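Local coordinates for WZI (Escherichia coli, PDB 2YNK), which is an outer-membrane lectin that binds carbohydrate through a beta-barrel and underpins the assembly of group 1 capsule, at residues D7-L17 against V54-L65; S424-W432 against V444-P453. All coordinates share one frame; numbering follows the deposited sequence.

Contact 1: residues D7-L17 against V54-L65; sequences DNDLRNDLAWL and VLARINQRLSAL
Leu10 and Ile58 meet near the middle of the segments 8-17 and 54-65 of two roughly antiparallel helices, whose axes approach to 9.7 Å and run at 148° to each other. Their packing is knobs-into-holes and works in both directions. Leu10 enters the hole formed by Ile58, Arg61, Leu62 and Leu65, its CD2 meeting Leu62 CD2 at 3.9 Å. Ile58 fits in turn among Leu10, Asp13, Leu14 and Leu17, with CD1 placed 3.6 Å from Leu14 CD2. This antiparallel helix pair belongs to the N-terminal helical part of the chain, packed against the barrel; helix 34-42 also leans on Ile58 through Ile37 and Leu41.

Asp7 is the N-cap of the first helix: its OD2 accepts from Leu10 N, and Arg61 NE reaches the same oxygen from the opposite face of the carboxylate. Arg61 NH2 completes a side-on, two-nitrogen grip by bonding Asp7 OD1 at 2.7 Å. A bend at chi2 (59°) turns the arginine chain so that its guanidinium edge meets the acid. Both the helix end and the arginine would be expected to stabilise a charged Asp7. Further along, Arg57 NE binds Asp13 OD2 at 2.9 Å, an oxygen shared with Arg383, while Val54 CG2 lies over the six-membered ring of Trp16, 3.8 Å from its centroid; the indole NE1 bonds His316 O.

Contact 2: residues S424-W432 against V444-P453; sequences SVRLNTSLW and VGASAGIEIP. With D12 (dodecane), chain H; D12 (dodecane), chain G.
Trp432 lays its indole across Gly445 on the neighbouring strand, and here the packing of the hairpin 425-435/444-454 is dense. With CG placed between the backbone N and the carbonyl carbon (chi1 62°), the ring turns over the partner strand instead of standing clear of it. Gly445 O lies 3.4 Å above the ring plane, over its centre, and Gly445 CA makes a CH-pi contact with the five-membered ring, 4.0 Å from its centroid. An aromatic side chain folded over a cross-strand glycine in this way recalls the mortise-tenon pairing described in other outer-membrane barrels. At the far end of the ring, Trp432 CZ3 comes 3.5 Å from Ser447 OG.

The strands pair in regular antiparallel register, Arg426, Asn428, Ser430 and Trp432 each exchanging two backbone bonds with Glu451, Gly449, Ser447 and Gly445. Midway, on the face that carries Trp432, Ser430 and Asn428, direct packing gives way to solvent: a water donates to Asn428 O at 2.9 Å and hydrogen-bonds Ser447 OG at 2.7 Å. Nearby, Ser430 OG turns to Gln414, and the extended Arg426 carries its guanidinium to Asp420 and Asn381.

Residues on the other face are mostly apolar. Two dodecane molecules both touch Ala446, whose CB lies 3.7 Å from C4 of the chain H molecule and 3.8 Å from C4 of the chain G molecule. Leu431 CD1 touches the second alkane, and Ala448 CB the first. Farther along, Val425 and Ile452 run side by side, CG1 to CG1 at 3.7 Å. Alkanes on one face and charge, hydroxyls and water on the other are consistent with a hairpin that divides a hydrocarbon, membrane-like environment from a polar barrel interior.

In the fold
Contact 1 comes first along the chain and is complete before the barrel strands begin; contact 2 pairs strands 425-435 and 444-454, the last two of the barrel sheet. Although sequence separates them widely, their centres are 18 Å apart and they touch. Arg61 NH1 of the helix pair makes a 2.8 Å salt bridge to Glu451 OE1 on the inward face of the final strand, and a long, weak ion pair links Asp9 with Arg426. Backbone bonds from Ala446 and Ala448 to Thr77 and Thr75 join that strand to the beginning of the sheet. The N-terminal helices are thus tied by charge to the barrel where it closes.

Contact 1: residues D7-L17 against V54-L65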
loop_
_atom_site.group_PDB
_atom_site.type_symbol
_atom_site.label_atom_id
_atom_site.label_comp_id
_atom_site.label_asym_id
_atom_site.label_seq_id
_atom_site.Cartn_x
_atom_site.Cartn_y
_atom_site.Cartn_z
ATOM N N ASP A 7 1.291 -7.237 -0.729
ATOM C CA ASP A 7 0.964 -8.387 0.117
ATOM C C ASP A 7 1.374 -8.006 1.522
ATOM O O ASP A 7 2.427 -7.413 1.719
ATOM C CB ASP A 7 1.731 -9.620 -0.329
ATOM C CG ASP A 7 1.357 -10.860 0.468
ATOM O OD1 ASP A 7 0.166 -11.239 0.448
ATOM O OD2 ASP A 7 2.255 -11.469 1.099
ATOM N N ASN A 8 0.550 -8.321 2.503
ATOM C CA ASN A 8 0.782 -7.811 3.852
ATOM C C ASN A 8 1.742 -8.718 4.625
ATOM O O ASN A 8 2.612 -8.233 5.343
ATOM C CB ASN A 8 -0.542 -7.655 4.596
ATOM C CG ASN A 8 -0.378 -7.033 5.959
ATOM O OD1 ASN A 8 0.237 -5.983 6.106
ATOM N ND2 ASN A 8 -0.943 -7.671 6.969
ATOM N N ASP A 9 1.567 -10.032 4.470
ATOM C CA ASP A 9 2.462 -11.014 5.071
ATOM C C ASP A 9 3.896 -10.849 4.577
ATOM O O ASP A 9 4.828 -10.843 5.386
ATOM C CB ASP A 9 1.967 -12.441 4.811
ATOM C CG ASP A 9 0.856 -12.861 5.766
ATOM O OD1 ASP A 9 0.528 -12.072 6.679
ATOM O OD2 ASP A 9 0.310 -13.981 5.611
ATOM N N LEU A 10 4.062 -10.692 3.263
ATOM C CA LEU A 10 5.391 -10.497 2.666
ATOM C C LEU A 10 6.075 -9.242 3.202
ATOM O O LEU A 10 7.243 -9.283 3.618
ATOM C CB LEU A 10 5.300 -10.396 1.136
ATOM C CG LEU A 10 6.646 -10.392 0.397
ATOM C CD1 LEU A 10 7.339 -11.737 0.593
ATOM C CD2 LEU A 10 6.484 -10.085 -1.087
ATOM N N ARG A 11 5.335 -8.135 3.172
ATOM C CA ARG A 11 5.859 -6.838 3.569
ATOM C C ARG A 11 6.361 -6.854 4.996
ATOM O O ARG A 11 7.415 -6.310 5.271
ATOM C CB ARG A 11 4.800 -5.725 3.420
ATOM C CG ARG A 11 5.257 -4.421 4.056
ATOM C CD ARG A 11 4.514 -3.178 3.619
ATOM N NE ARG A 11 5.165 -2.031 4.248
ATOM C CZ ARG A 11 4.582 -0.890 4.597
ATOM N NH1 ARG A 11 3.293 -0.676 4.370
ATOM N NH2 ARG A 11 5.308 0.056 5.188
ATOM N N ASN A 12 5.595 -7.441 5.907
ATOM C CA ASN A 12 5.977 -7.451 7.316
ATOM C C ASN A 12 7.242 -8.321 7.541
ATOM O O ASN A 12 8.125 -7.964 8.322
ATOM C CB ASN A 12 4.811 -7.923 8.193
ATOM C CG ASN A 12 3.598 -6.996 8.117
ATOM O OD1 ASN A 12 2.504 -7.424 7.747
ATOM N ND2 ASN A 12 3.787 -5.724 8.457
ATOM N N ASP A 13 7.318 -9.445 6.829
ATOM C CA ASP A 13 8.484 -10.311 6.851
ATOM C C ASP A 13 9.734 -9.614 6.272
ATOM O O ASP A 13 10.816 -9.690 6.854
ATOM C CB ASP A 13 8.182 -11.632 6.118
ATOM C CG ASP A 13 7.442 -12.643 7.000
ATOM O OD1 ASP A 13 6.899 -12.239 8.045
ATOM O OD2 ASP A 13 7.405 -13.849 6.665
ATOM N N LEU A 14 9.584 -8.927 5.144
ATOM C CA LEU A 14 10.692 -8.160 4.574
ATOM C C LEU A 14 11.100 -7.025 5.507
ATOM O O LEU A 14 12.289 -6.781 5.706
ATOM C CB LEU A 14 10.321 -7.575 3.205
ATOM C CG LEU A 14 10.199 -8.532 2.016
ATOM C CD1 LEU A 14 9.934 -7.736 0.747
ATOM C CD2 LEU A 14 11.454 -9.378 1.867
ATOM N N ALA A 15 10.112 -6.330 6.069
ATOM C CA ALA A 15 10.374 -5.182 6.942
ATOM C C ALA A 15 11.096 -5.610 8.217
ATOM O O ALA A 15 11.922 -4.873 8.757
ATOM C CB ALA A 15 9.073 -4.464 7.284
ATOM N N TRP A 16 10.763 -6.801 8.695
ATOM C CA TRP A 16 11.409 -7.381 9.862
ATOM C C TRP A 16 12.873 -7.588 9.552
ATOM O O TRP A 16 13.746 -7.124 10.279
ATOM C CB TRP A 16 10.712 -8.697 10.213
ATOM C CG TRP A 16 11.086 -9.331 11.535
ATOM C CD1 TRP A 16 10.444 -9.186 12.758
ATOM C CD2 TRP A 16 12.174 -10.286 11.791
ATOM N NE1 TRP A 16 11.059 -9.943 13.725
ATOM C CE2 TRP A 16 12.094 -10.632 13.209
ATOM C CE3 TRP A 16 13.166 -10.863 11.016
ATOM C CZ2 TRP A 16 12.989 -11.512 13.804
ATOM C CZ3 TRP A 16 14.059 -11.756 11.623
ATOM C CH2 TRP A 16 13.973 -12.067 12.984
ATOM N N LEU A 17 13.144 -8.256 8.438
ATOM C CA LEU A 17 14.509 -8.555 8.027
ATOM C C LEU A 17 15.325 -7.284 7.764
ATOM O O LEU A 17 16.513 -7.217 8.101
ATOM C CB LEU A 17 14.491 -9.452 6.781
ATOM C CG LEU A 17 13.989 -10.879 7.029
ATOM C CD1 LEU A 17 13.420 -11.482 5.759
ATOM C CD2 LEU A 17 15.108 -11.751 7.590
ATOM N N VAL A 54 12.405 -16.518 9.230
ATOM C CA VAL A 54 11.815 -15.463 8.420
ATOM C C VAL A 54 12.357 -15.530 6.992
ATOM O O VAL A 54 11.580 -15.572 6.052
ATOM C CB VAL A 54 12.022 -14.057 9.025
ATOM C CG1 VAL A 54 11.473 -12.994 8.087
ATOM C CG2 VAL A 54 11.351 -13.951 10.391
ATOM N N LEU A 55 13.679 -15.558 6.836
ATOM C CA LEU A 55 14.308 -15.672 5.509
ATOM C C LEU A 55 13.680 -16.738 4.609
ATOM O O LEU A 55 13.385 -16.482 3.441
ATOM C CB LEU A 55 15.811 -15.986 5.637
ATOM C CG LEU A 55 16.774 -14.801 5.746
ATOM C CD1 LEU A 55 18.213 -15.288 5.657
ATOM C CD2 LEU A 55 16.497 -13.752 4.676
ATOM N N ALA A 56 13.491 -17.935 5.147
ATOM C CA ALA A 56 13.004 -19.056 4.343
ATOM C C ALA A 56 11.588 -18.783 3.850
ATOM O O ALA A 56 11.168 -19.295 2.809
ATOM C CB ALA A 56 13.053 -20.352 5.148
ATOM N N ARG A 57 10.871 -17.959 4.611
ATOM C CA ARG A 57 9.478 -17.605 4.320
ATOM C C ARG A 57 9.360 -16.733 3.076
ATOM O O ARG A 57 8.402 -16.869 2.324
ATOM C CB ARG A 57 8.846 -16.913 5.539
ATOM C CG ARG A 57 7.561 -17.566 6.032
ATOM C CD ARG A 57 7.511 -17.664 7.550
ATOM N NE ARG A 57 7.609 -16.358 8.200
ATOM C CZ ARG A 57 7.725 -16.172 9.518
ATOM N NH1 ARG A 57 7.755 -17.205 10.359
ATOM N NH2 ARG A 57 7.803 -14.934 10.004
ATOM N N ILE A 58 10.337 -15.863 2.834
ATOM C CA ILE A 58 10.271 -14.948 1.679
ATOM C C ILE A 58 9.991 -15.645 0.344
ATOM O O ILE A 58 9.024 -15.314 -0.334
ATOM C CB ILE A 58 11.538 -14.087 1.533
ATOM C CG1 ILE A 58 11.798 -13.258 2.807
ATOM C CG2 ILE A 58 11.437 -13.183 0.310
ATOM C CD1 ILE A 58 10.604 -12.542 3.396
ATOM N N ASN A 59 10.823 -16.603 -0.040
ATOM C CA ASN A 59 10.603 -17.328 -1.303
ATOM C C ASN A 59 9.366 -18.231 -1.269
ATOM O O ASN A 59 8.694 -18.418 -2.288
ATOM C CB ASN A 59 11.850 -18.144 -1.692
ATOM C CG ASN A 59 12.901 -17.302 -2.398
ATOM O OD1 ASN A 59 12.577 -16.309 -3.063
ATOM N ND2 ASN A 59 14.164 -17.700 -2.269
ATOM N N GLN A 60 9.068 -18.787 -0.100
ATOM C CA GLN A 60 7.871 -19.587 0.060
ATOM C C GLN A 60 6.641 -18.739 -0.283
ATOM O O GLN A 60 5.723 -19.209 -0.971
ATOM C CB GLN A 60 7.757 -20.124 1.484
ATOM C CG GLN A 60 6.601 -21.103 1.652
ATOM C CD GLN A 60 6.344 -21.522 3.088
ATOM O OE1 GLN A 60 7.008 -21.065 4.020
ATOM N NE2 GLN A 60 5.358 -22.398 3.272
ATOM N N ARG A 61 6.634 -17.490 0.187
ATOM C CA ARG A 61 5.508 -16.606 -0.046
ATOM C C ARG A 61 5.400 -16.242 -1.525
ATOM O O ARG A 61 4.326 -16.371 -2.108
ATOM C CB ARG A 61 5.609 -15.348 0.828
ATOM C CG ARG A 61 4.376 -14.450 0.815
ATOM C CD ARG A 61 3.115 -15.164 1.287
ATOM N NE ARG A 61 1.934 -14.300 1.176
ATOM C CZ ARG A 61 0.669 -14.716 1.226
ATOM N NH1 ARG A 61 0.364 -15.993 1.393
ATOM N NH2 ARG A 61 -0.311 -13.835 1.107
ATOM N N LEU A 62 6.509 -15.817 -2.133
ATOM C CA LEU A 62 6.520 -15.468 -3.559
ATOM C C LEU A 62 6.095 -16.650 -4.438
ATOM O O LEU A 62 5.542 -16.448 -5.514
ATOM C CB LEU A 62 7.897 -14.975 -3.992
ATOM C CG LEU A 62 8.463 -13.717 -3.323
ATOM C CD1 LEU A 62 9.971 -13.615 -3.537
ATOM C CD2 LEU A 62 7.760 -12.477 -3.839
ATOM N N SER A 63 6.361 -17.877 -3.987
ATOM C CA SER A 63 5.842 -19.076 -4.659
ATOM C C SER A 63 4.340 -19.172 -4.511
ATOM O O SER A 63 3.652 -19.547 -5.447
ATOM C CB SER A 63 6.463 -20.348 -4.092
ATOM O OG SER A 63 7.776 -20.514 -4.575
ATOM N N ALA A 64 3.842 -18.864 -3.321
ATOM C CA ALA A 64 2.402 -18.846 -3.069
ATOM C C ALA A 64 1.720 -17.783 -3.942
ATOM O O ALA A 64 0.815 -18.081 -4.711
ATOM C CB ALA A 64 2.131 -18.579 -1.594
ATOM N N LEU A 65 2.199 -16.554 -3.829
ATOM C CA LEU A 65 1.653 -15.424 -4.564
ATOM C C LEU A 65 1.623 -15.657 -6.072
ATOM O O LEU A 65 0.613 -15.368 -6.733
ATOM C CB LEU A 65 2.471 -14.161 -4.257
ATOM C CG LEU A 65 2.259 -13.594 -2.854
ATOM C CD1 LEU A 65 3.272 -12.511 -2.515
ATOM C CD2 LEU A 65 0.840 -13.061 -2.756
#

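Contact 2: residues S424-W432 against V444-P453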
loop_
_atom_site.group_PDB
_atom_site.type_symbol
_atom_site.label_atom_id
_atom_site.label_comp_id
_atom_site.label_asym_id
_atom_site.label_seq_id
_atom_site.Cartn_x
_atom_site.Cartn_y
_atom_site.Cartn_z
ATOM N N SER A 424 -1.044 -26.348 1.726
ATOM C CA SER A 424 -0.722 -24.963 1.373
ATOM C C SER A 424 -1.936 -24.012 1.433
ATOM O O SER A 424 -1.814 -22.821 1.132
ATOM C CB SER A 424 -0.103 -24.932 -0.021
ATOM O OG SER A 424 0.710 -23.785 -0.181
ATOM N N VAL A 425 -3.093 -24.533 1.828
ATOM C CA VAL A 425 -4.305 -23.731 1.896
ATOM C C VAL A 425 -4.287 -22.863 3.148
ATOM O O VAL A 425 -4.375 -23.381 4.263
ATOM C CB VAL A 425 -5.578 -24.601 1.921
ATOM C CG1 VAL A 425 -6.816 -23.711 1.835
ATOM C CG2 VAL A 425 -5.571 -25.624 0.789
ATOM N N ARG A 426 -4.189 -21.544 2.958
ATOM C CA ARG A 426 -4.085 -20.592 4.072
ATOM C C ARG A 426 -5.379 -19.825 4.331
ATOM O O ARG A 426 -6.067 -19.392 3.412
ATOM C CB ARG A 426 -2.958 -19.587 3.827
ATOM C CG ARG A 426 -2.572 -18.788 5.064
ATOM C CD ARG A 426 -1.340 -17.940 4.816
ATOM N NE ARG A 426 -0.819 -17.306 6.033
ATOM C CZ ARG A 426 -0.126 -17.931 6.983
ATOM N NH1 ARG A 426 0.109 -19.228 6.903
ATOM N NH2 ARG A 426 0.308 -17.265 8.042
ATOM N N LEU A 427 -5.648 -19.630 5.613
ATOM C CA LEU A 427 -6.864 -19.038 6.112
ATOM C C LEU A 427 -6.509 -17.757 6.873
ATOM O O LEU A 427 -5.538 -17.741 7.627
ATOM C CB LEU A 427 -7.524 -20.058 7.041
ATOM C CG LEU A 427 -8.930 -19.829 7.589
ATOM C CD1 LEU A 427 -9.955 -19.725 6.466
ATOM C CD2 LEU A 427 -9.273 -20.961 8.543
ATOM N N ASN A 428 -7.289 -16.692 6.672
ATOM C CA ASN A 428 -7.041 -15.390 7.315
ATOM C C ASN A 428 -8.291 -14.859 7.972
ATOM O O ASN A 428 -9.215 -14.450 7.283
ATOM C CB ASN A 428 -6.554 -14.353 6.291
ATOM C CG ASN A 428 -5.037 -14.311 6.175
ATOM O OD1 ASN A 428 -4.376 -15.350 6.016
ATOM N ND2 ASN A 428 -4.475 -13.110 6.247
ATOM N N THR A 429 -8.320 -14.841 9.297
ATOM C CA THR A 429 -9.495 -14.361 10.022
ATOM C C THR A 429 -9.272 -13.012 10.683
ATOM O O THR A 429 -8.143 -12.587 10.918
ATOM C CB THR A 429 -9.920 -15.367 11.097
ATOM O OG1 THR A 429 -8.760 -15.809 11.824
ATOM C CG2 THR A 429 -10.609 -16.566 10.447
ATOM N N SER A 430 -10.375 -12.339 10.975
ATOM C CA SER A 430 -10.346 -11.045 11.647
ATOM C C SER A 430 -11.606 -10.892 12.484
ATOM O O SER A 430 -12.651 -11.431 12.139
ATOM C CB SER A 430 -10.232 -9.910 10.629
ATOM O OG SER A 430 -9.615 -8.769 11.215
ATOM N N LEU A 431 -11.482 -10.175 13.594
ATOM C CA LEU A 431 -12.583 -9.939 14.518
ATOM C C LEU A 431 -12.423 -8.537 15.078
ATOM O O LEU A 431 -11.336 -8.184 15.513
ATOM C CB LEU A 431 -12.523 -10.953 15.651
ATOM C CG LEU A 431 -13.629 -10.880 16.706
ATOM C CD1 LEU A 431 -14.915 -11.514 16.192
ATOM C CD2 LEU A 431 -13.169 -11.553 17.992
ATOM N N TRP A 432 -13.482 -7.735 15.080
ATOM C CA TRP A 432 -13.331 -6.342 15.517
ATOM C C TRP A 432 -14.519 -5.764 16.246
ATOM O O TRP A 432 -15.641 -6.243 16.097
ATOM C CB TRP A 432 -12.973 -5.462 14.325
ATOM C CG TRP A 432 -14.039 -5.439 13.261
ATOM C CD1 TRP A 432 -15.171 -4.624 13.204
ATOM C CD2 TRP A 432 -14.124 -6.281 12.061
ATOM N NE1 TRP A 432 -15.913 -4.896 12.086
ATOM C CE2 TRP A 432 -15.351 -5.874 11.362
ATOM C CE3 TRP A 432 -13.343 -7.295 11.522
ATOM C CZ2 TRP A 432 -15.748 -6.458 10.183
ATOM C CZ3 TRP A 432 -13.759 -7.882 10.324
ATOM C CH2 TRP A 432 -14.938 -7.471 9.673
ATOM N N VAL A 444 -19.721 -4.638 15.936
ATOM C CA VAL A 444 -18.909 -5.857 15.947
ATOM C C VAL A 444 -19.037 -6.581 14.628
ATOM O O VAL A 444 -20.097 -6.572 14.008
ATOM C CB VAL A 444 -19.348 -6.860 17.027
ATOM C CG1 VAL A 444 -18.249 -7.887 17.278
ATOM C CG2 VAL A 444 -19.705 -6.133 18.308
ATOM N N GLY A 445 -17.956 -7.231 14.216
ATOM C CA GLY A 445 -17.952 -8.023 12.999
ATOM C C GLY A 445 -16.727 -8.916 12.888
ATOM O O GLY A 445 -15.762 -8.785 13.648
ATOM N N ALA A 446 -16.779 -9.830 11.931
ATOM C CA ALA A 446 -15.692 -10.751 11.686
ATOM C C ALA A 446 -15.622 -11.023 10.197
ATOM O O ALA A 446 -16.653 -11.113 9.531
ATOM C CB ALA A 446 -15.917 -12.041 12.449
ATOM N N SER A 447 -14.406 -11.113 9.671
ATOM C CA SER A 447 -14.205 -11.537 8.297
ATOM C C SER A 447 -13.341 -12.794 8.288
ATOM O O SER A 447 -12.894 -13.247 9.336
ATOM C CB SER A 447 -13.601 -10.417 7.448
ATOM O OG SER A 447 -12.348 -9.997 7.934
ATOM N N ALA A 448 -13.161 -13.371 7.105
ATOM C CA ALA A 448 -12.334 -14.564 6.930
ATOM C C ALA A 448 -11.975 -14.703 5.462
ATOM O O ALA A 448 -12.856 -14.636 4.606
ATOM C CB ALA A 448 -13.062 -15.811 7.415
ATOM N N GLY A 449 -10.689 -14.875 5.180
ATOM C CA GLY A 449 -10.206 -15.071 3.820
ATOM C C GLY A 449 -9.446 -16.381 3.657
ATOM O O GLY A 449 -9.001 -16.990 4.630
ATOM N N ILE A 450 -9.286 -16.798 2.405
ATOM C CA ILE A 450 -8.678 -18.076 2.079
ATOM C C ILE A 450 -7.787 -17.944 0.845
ATOM O O ILE A 450 -8.083 -17.160 -0.048
ATOM C CB ILE A 450 -9.771 -19.138 1.846
ATOM C CG1 ILE A 450 -9.180 -20.544 1.923
ATOM C CG2 ILE A 450 -10.478 -18.901 0.519
ATOM C CD1 ILE A 450 -10.231 -21.623 2.049
ATOM N N GLU A 451 -6.687 -18.696 0.822
ATOM C CA GLU A 451 -5.760 -18.717 -0.312
ATOM C C GLU A 451 -5.442 -20.160 -0.687
ATOM O O GLU A 451 -5.004 -20.937 0.169
ATOM C CB GLU A 451 -4.451 -18.021 0.055
ATOM C CG GLU A 451 -4.567 -16.545 0.415
ATOM C CD GLU A 451 -3.218 -15.917 0.768
ATOM O OE1 GLU A 451 -2.316 -16.650 1.228
ATOM O OE2 GLU A 451 -3.046 -14.689 0.575
ATOM N N ILE A 452 -5.656 -20.513 -1.954
ATOM C CA ILE A 452 -5.360 -21.862 -2.447
ATOM C C ILE A 452 -4.503 -21.783 -3.707
ATOM O O ILE A 452 -5.013 -21.491 -4.789
ATOM C CB ILE A 452 -6.643 -22.667 -2.773
ATOM C CG1 ILE A 452 -7.617 -22.696 -1.588
ATOM C CG2 ILE A 452 -6.280 -24.097 -3.143
ATOM C CD1 ILE A 452 -8.523 -21.494 -1.512
ATOM N N PRO A 453 -3.193 -22.037 -3.577
ATOM C CA PRO A 453 -2.321 -22.093 -4.754
ATOM C C PRO A 453 -2.251 -23.492 -5.379
ATOM O O PRO A 453 -2.250 -24.476 -4.659
ATOM C CB PRO A 453 -0.950 -21.672 -4.205
ATOM C CG PRO A 453 -1.136 -21.413 -2.742
ATOM C CD PRO A 453 -2.410 -22.076 -2.335
HETATM C C1 D12 H . -13.879 -15.289 14.466
HETATM C C2 D12 H . -13.802 -15.231 12.942
HETATM C C3 D12 H . -15.089 -15.693 12.243
HETATM C C4 D12 H . -15.152 -15.223 10.786
HETATM C C5 D12 H . -16.437 -15.680 10.080
HETATM C C6 D12 H . -17.200 -14.555 9.367
HETATM C C7 D12 H . -18.124 -15.124 8.293
HETATM C C8 D12 H . -19.371 -14.270 8.068
HETATM C C9 D12 H . -19.918 -14.409 6.641
HETATM C C10 D12 H . -21.427 -14.171 6.572
HETATM C C11 D12 H . -21.950 -14.094 5.137
HETATM C C12 D12 H . -23.215 -14.911 4.995
HETATM C C1 D12 G . -18.611 -16.057 16.769
HETATM C C2 D12 G . -18.466 -15.009 15.677
HETATM C C3 D12 G . -18.576 -13.590 16.239
HETATM C C4 D12 G . -18.617 -12.513 15.152
HETATM C C5 D12 G . -19.947 -12.425 14.394
HETATM C C6 D12 G . -20.636 -11.070 14.566
HETATM C C7 D12 G . -21.762 -10.851 13.550
HETATM C C8 D12 G . -23.101 -10.426 14.163
HETATM C C9 D12 G . -23.244 -8.919 14.411
HETATM C C10 D12 G . -24.693 -8.585 14.800
HETATM C C11 D12 G . -25.015 -7.090 14.808
HETATM C C12 D12 G . -26.250 -6.808 13.979
HETATM O O HOH W 1 -10.317 -11.786 7.671
#